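Long-range contacts in protein Rv1364c/MT1410 (Mycobacterium tuberculosis, PDB 3KE6), which probably acts in sigma-factor regulation, joining a PP2C-type serine phosphatase domain to an anti-sigma-factor kinase-like ATPase domain: residues 121-126 / 139-144; 155-160 / 171-176. All blocks are in the same frame, centred on the assembly; numbering follows the deposited sequence.

Contact 1: 121-126 / 139-144; sequences TMCVGS and AGHPPP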
loop_
_atom_site.group_PDB
_atom_site.type_symbol
_atom_site.label_atom_id
_atom_site.label_comp_id
_atom_site.label_asym_id
_atom_site.label_seq_id
_atom_site.Cartn_x
_atom_site.Cartn_y
_atom_site.Cartn_z
ATOM N N THR A 121 0.205 18.128 -11.729
ATOM C CA THR A 121 1.360 17.998 -10.829
ATOM C C THR A 121 1.391 16.633 -10.111
ATOM O O THR A 121 0.352 16.002 -9.860
ATOM C CB THR A 121 1.362 19.091 -9.779
ATOM O OG1 THR A 121 0.467 18.721 -8.727
ATOM C CG2 THR A 121 0.932 20.407 -10.386
ATOM N N MET A 122 2.598 16.185 -9.788
ATOM C CA MET A 122 2.797 14.867 -9.205
ATOM C C MET A 122 3.910 14.871 -8.204
ATOM O O MET A 122 4.868 15.613 -8.311
ATOM C CB MET A 122 3.167 13.845 -10.275
ATOM C CG MET A 122 2.045 13.485 -11.208
ATOM S SD MET A 122 2.718 12.817 -12.726
ATOM C CE MET A 122 2.665 11.063 -12.377
ATOM N N CYS A 123 3.781 13.987 -7.239
ATOM C CA CYS A 123 4.854 13.692 -6.336
ATOM C C CYS A 123 5.037 12.160 -6.276
ATOM O O CYS A 123 4.138 11.434 -5.870
ATOM C CB CYS A 123 4.518 14.303 -4.990
ATOM S SG CYS A 123 5.720 14.020 -3.758
ATOM N N VAL A 124 6.196 11.695 -6.731
ATOM C CA VAL A 124 6.513 10.281 -6.795
ATOM C C VAL A 124 7.728 9.965 -5.936
ATOM O O VAL A 124 8.710 10.692 -5.969
ATOM C CB VAL A 124 6.853 9.864 -8.227
ATOM C CG1 VAL A 124 7.114 8.349 -8.293
ATOM C CG2 VAL A 124 5.738 10.283 -9.181
ATOM N N GLY A 125 7.666 8.863 -5.192
ATOM C CA GLY A 125 8.792 8.409 -4.383
ATOM C C GLY A 125 9.010 6.902 -4.406
ATOM O O GLY A 125 8.070 6.116 -4.581
ATOM N N SER A 126 10.266 6.499 -4.225
ATOM C CA SER A 126 10.636 5.097 -4.239
ATOM C C SER A 126 11.447 4.754 -2.999
ATOM O O SER A 126 12.507 5.319 -2.772
ATOM C CB SER A 126 11.437 4.771 -5.490
ATOM O OG SER A 126 11.404 3.377 -5.745
ATOM N N ALA A 139 7.129 17.092 -8.742
ATOM C CA ALA A 139 6.844 17.720 -10.029
ATOM C C ALA A 139 5.782 18.809 -9.865
ATOM O O ALA A 139 4.584 18.539 -9.981
ATOM C CB ALA A 139 6.393 16.674 -11.041
ATOM N N GLY A 140 6.238 20.032 -9.585
ATOM C CA GLY A 140 5.355 21.174 -9.315
ATOM C C GLY A 140 4.345 20.857 -8.233
ATOM O O GLY A 140 3.213 21.336 -8.253
ATOM N N HIS A 141 4.766 20.028 -7.286
ATOM C CA HIS A 141 3.865 19.482 -6.280
ATOM C C HIS A 141 4.374 19.835 -4.892
ATOM O O HIS A 141 5.583 19.819 -4.650
ATOM C CB HIS A 141 3.770 17.976 -6.434
ATOM C CG HIS A 141 2.579 17.383 -5.756
ATOM N ND1 HIS A 141 1.350 17.281 -6.373
ATOM C CD2 HIS A 141 2.422 16.871 -4.510
ATOM C CE1 HIS A 141 0.490 16.724 -5.537
ATOM N NE2 HIS A 141 1.113 16.472 -4.399
ATOM N N PRO A 142 3.460 20.173 -3.979
ATOM C CA PRO A 142 3.900 20.526 -2.644
ATOM C C PRO A 142 4.621 19.345 -1.988
ATOM O O PRO A 142 4.203 18.220 -2.138
ATOM C CB PRO A 142 2.593 20.870 -1.927
ATOM C CG PRO A 142 1.555 20.192 -2.689
ATOM C CD PRO A 142 2.000 20.258 -4.100
ATOM N N PRO A 143 5.727 19.617 -1.283
ATOM C CA PRO A 143 6.639 18.547 -0.878
ATOM C C PRO A 143 6.087 17.742 0.282
ATOM O O PRO A 143 5.340 18.287 1.082
ATOM C CB PRO A 143 7.896 19.319 -0.438
ATOM C CG PRO A 143 7.359 20.602 0.069
ATOM C CD PRO A 143 6.180 20.936 -0.807
ATOM N N PRO A 144 6.449 16.449 0.370
ATOM C CA PRO A 144 6.091 15.545 1.459
ATOM C C PRO A 144 6.453 16.023 2.849
ATOM O O PRO A 144 7.461 16.698 3.030
ATOM C CB PRO A 144 6.914 14.304 1.145
ATOM C CG PRO A 144 7.042 14.317 -0.325
ATOM C CD PRO A 144 7.205 15.742 -0.681
#
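M122 and A139 face each other as an antiparallel hydrogen-bonded pair, and just beyond them the chain of 139-144 turns off the sheet and puts H141 against the start of strand 121-126. M122 N gives its hydrogen to A139 O (3.1 Å) and A139 N returns one to M122 O (2.7 Å). The two side chains lie on one face of the sheet, CB to CB 4.4 Å; the small methyl of A139 fits beside the long thioether chain of M122. G140 then makes the turn at a positive phi (53°), which glycine adopts readily.

Packing is closest around the imidazole of H141. CG of H141 is anti to the backbone N (chi1 -162°), which carries the ring back over the strand. ND1 bonds T121 OG1 at 2.9 Å while the threonine CB sits at the ring edge, in its plane; the two side chains cross at about a right angle. Over one face lies C123 N, over the opposite face P142 CD, both offset toward the rim. C123 CB touches H141 CD2 (3.3 Å), and its sulfur extends to P144 CG (3.7 Å), a small, polarisable thiol suited to a proline ring.

The looser side is at partly exposed G140 and T121, whose CG2 rests against the peptide of G140, 3.3 Å from G140 O. P142 and P143, also partly exposed, run on past the strand with little contact to it.

The 139-144 loop crosses between the two sheets of a PP2C-like sandwich. H141 NE2 bonds Y186 O and P144 packs on I183 and F185, all on strand 182-186. M122 rests on L104 of helix 100-110. T121's side chain lies about 7 Å from a manganese ion; its backbone bonds the metal ligand D71 on strand 64-71.

Contact 2: 155-160 / 171-176; sequences YVEPTG and PVRSEV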
loop_
_atom_site.group_PDB
_atom_site.type_symbol
_atom_site.label_atom_id
_atom_site.label_comp_id
_atom_site.label_asym_id
_atom_site.label_seq_id
_atom_site.Cartn_x
_atom_site.Cartn_y
_atom_site.Cartn_z
ATOM N N TYR A 155 8.953 19.343 6.626
ATOM C CA TYR A 155 8.805 19.110 5.214
ATOM C C TYR A 155 10.149 18.753 4.624
ATOM O O TYR A 155 11.166 19.323 4.995
ATOM C CB TYR A 155 8.210 20.353 4.538
ATOM C CG TYR A 155 6.769 20.537 4.933
ATOM C CD1 TYR A 155 6.399 21.455 5.912
ATOM C CD2 TYR A 155 5.772 19.736 4.362
ATOM C CE1 TYR A 155 5.072 21.591 6.291
ATOM C CE2 TYR A 155 4.452 19.866 4.728
ATOM C CZ TYR A 155 4.101 20.786 5.692
ATOM O OH TYR A 155 2.775 20.891 6.043
ATOM N N VAL A 156 10.151 17.783 3.722
ATOM C CA VAL A 156 11.324 17.499 2.909
ATOM C C VAL A 156 11.457 18.640 1.925
ATOM O O VAL A 156 10.484 19.340 1.669
ATOM C CB VAL A 156 11.199 16.155 2.150
ATOM C CG1 VAL A 156 11.192 14.984 3.123
ATOM C CG2 VAL A 156 9.963 16.134 1.294
ATOM N N GLU A 157 12.656 18.833 1.386
ATOM C CA GLU A 157 12.919 19.933 0.446
ATOM C C GLU A 157 12.319 19.655 -0.942
ATOM O O GLU A 157 12.389 18.525 -1.421
ATOM C CB GLU A 157 14.429 20.143 0.289
ATOM C CG GLU A 157 15.195 20.416 1.591
ATOM C CD GLU A 157 15.156 21.871 2.020
ATOM O OE1 GLU A 157 14.048 22.440 2.118
ATOM O OE2 GLU A 157 16.242 22.438 2.269
ATOM N N PRO A 158 11.751 20.688 -1.601
ATOM C CA PRO A 158 11.320 20.521 -2.996
ATOM C C PRO A 158 12.497 20.172 -3.913
ATOM O O PRO A 158 13.596 20.693 -3.739
ATOM C CB PRO A 158 10.741 21.889 -3.374
ATOM C CG PRO A 158 10.530 22.611 -2.094
ATOM C CD PRO A 158 11.502 22.055 -1.106
ATOM N N THR A 159 12.257 19.279 -4.875
ATOM C CA THR A 159 13.336 18.702 -5.679
ATOM C C THR A 159 13.756 19.644 -6.790
ATOM O O THR A 159 14.857 19.524 -7.320
ATOM C CB THR A 159 12.962 17.277 -6.237
ATOM O OG1 THR A 159 14.141 16.620 -6.708
ATOM C CG2 THR A 159 11.962 17.348 -7.365
ATOM N N GLY A 160 12.888 20.592 -7.129
ATOM C CA GLY A 160 13.173 21.557 -8.183
ATOM C C GLY A 160 12.430 21.241 -9.463
ATOM O O GLY A 160 12.420 22.042 -10.392
ATOM N N PRO A 171 14.446 16.338 -11.810
ATOM C CA PRO A 171 15.491 16.074 -10.820
ATOM C C PRO A 171 14.944 15.422 -9.555
ATOM O O PRO A 171 13.776 15.622 -9.217
ATOM C CB PRO A 171 16.049 17.469 -10.517
ATOM C CG PRO A 171 15.019 18.426 -11.002
ATOM C CD PRO A 171 14.351 17.768 -12.147
ATOM N N VAL A 172 15.781 14.647 -8.870
ATOM C CA VAL A 172 15.338 13.818 -7.741
ATOM C C VAL A 172 16.287 13.935 -6.548
ATOM O O VAL A 172 17.489 14.052 -6.731
ATOM C CB VAL A 172 15.223 12.313 -8.129
ATOM C CG1 VAL A 172 14.026 12.074 -9.043
ATOM C CG2 VAL A 172 16.501 11.805 -8.778
ATOM N N ARG A 173 15.741 13.905 -5.336
ATOM C CA ARG A 173 16.540 13.980 -4.110
ATOM C C ARG A 173 16.322 12.721 -3.298
ATOM O O ARG A 173 15.465 11.914 -3.633
ATOM C CB ARG A 173 16.128 15.176 -3.253
ATOM C CG ARG A 173 16.491 16.527 -3.793
ATOM C CD ARG A 173 16.094 17.629 -2.803
ATOM N NE ARG A 173 17.174 17.968 -1.873
ATOM C CZ ARG A 173 17.417 17.373 -0.699
ATOM N NH1 ARG A 173 16.669 16.378 -0.244
ATOM N NH2 ARG A 173 18.439 17.792 0.037
ATOM N N SER A 174 17.083 12.574 -2.216
ATOM C CA SER A 174 16.953 11.422 -1.335
ATOM C C SER A 174 16.908 11.798 0.138
ATOM O O SER A 174 17.515 12.766 0.554
ATOM C CB SER A 174 18.096 10.442 -1.585
ATOM O OG SER A 174 17.788 9.620 -2.700
ATOM N N GLU A 175 16.158 11.022 0.911
ATOM C CA GLU A 175 16.162 11.112 2.368
ATOM C C GLU A 175 16.279 9.692 2.863
ATOM O O GLU A 175 15.710 8.800 2.260
ATOM C CB GLU A 175 14.854 11.722 2.886
ATOM C CG GLU A 175 14.782 13.250 2.814
ATOM C CD GLU A 175 15.516 13.969 3.948
ATOM O OE1 GLU A 175 15.983 13.318 4.913
ATOM O OE2 GLU A 175 15.618 15.212 3.866
ATOM N N VAL A 176 17.019 9.481 3.942
ATOM C CA VAL A 176 17.079 8.168 4.581
ATOM C C VAL A 176 16.027 8.104 5.678
ATOM O O VAL A 176 16.061 8.892 6.618
ATOM C CB VAL A 176 18.478 7.856 5.180
ATOM C CG1 VAL A 176 18.865 8.864 6.265
ATOM C CG2 VAL A 176 18.496 6.446 5.736
#
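The guanidinium of R173 carries E157 CB over one face, 4.1 Å above its plane and offset toward the rim. This is apolar cover: the E157 chain bends at chi2 and its carboxylate turns off, so that OE2 remains 5.6 Å from R173 NH2, too far for a salt bridge. R173 NH1 makes a weak hydrogen bond to Y136 OH, which also bonds E157 O. Arginine suits a partly exposed edge, since its methylenes can pack while the charged end meets polar partners; CG lies 3.7 Å from T159 OG1.

T159 supplies the polar link. With OG1 anti to the backbone N (chi1 -165°), its hydroxyl donates to P171 O at 2.7 Å, approaching from above the carbonyl plane, 55° out of it. P171 lays its ring against the backbone of the turn, CG 3.8 Å from T159 O, and G160 takes a positive phi there that suits glycine.

At the other end V156 CG1 meets E175 CG at 4.0 Å, the two side chains passing one another, pointing oppositely. The glutamate's carboxylate is salt-bridged to R154.

Strand 173-176 is an outermost strand of the five-stranded sheet, its R173 and E175 backbones bonded to Y136 and F134 of strand 133-139. The 155-160 loop, leaving strand 153-155 of the other sheet, runs alongside this edge nearly oppositely (168° apart), T159 N bonding T138 OG1.

Overall arrangement
Contact 1 is largely buried and contact 2 lies at the surface, though each joins a strand of the same five-stranded sheet to a loop connected with the other sheet. Strand 133-139 stands between them, neighbouring both 121-128 and 173-176. Contact 1 has one antiparallel bridge pair and an imidazole held on several sides, with its T121 end near the manganese site; contact 2 has no strand pairing between its segments, relying on one hydroxyl bond and on the aliphatic parts of charged residues whose ends seek partners elsewhere. The two meet where P144 O probably accepts a hydrogen bond from V156 N (3.0 Å), joining the loops at the open end of the hairpin of strands 145-147 and 153-155.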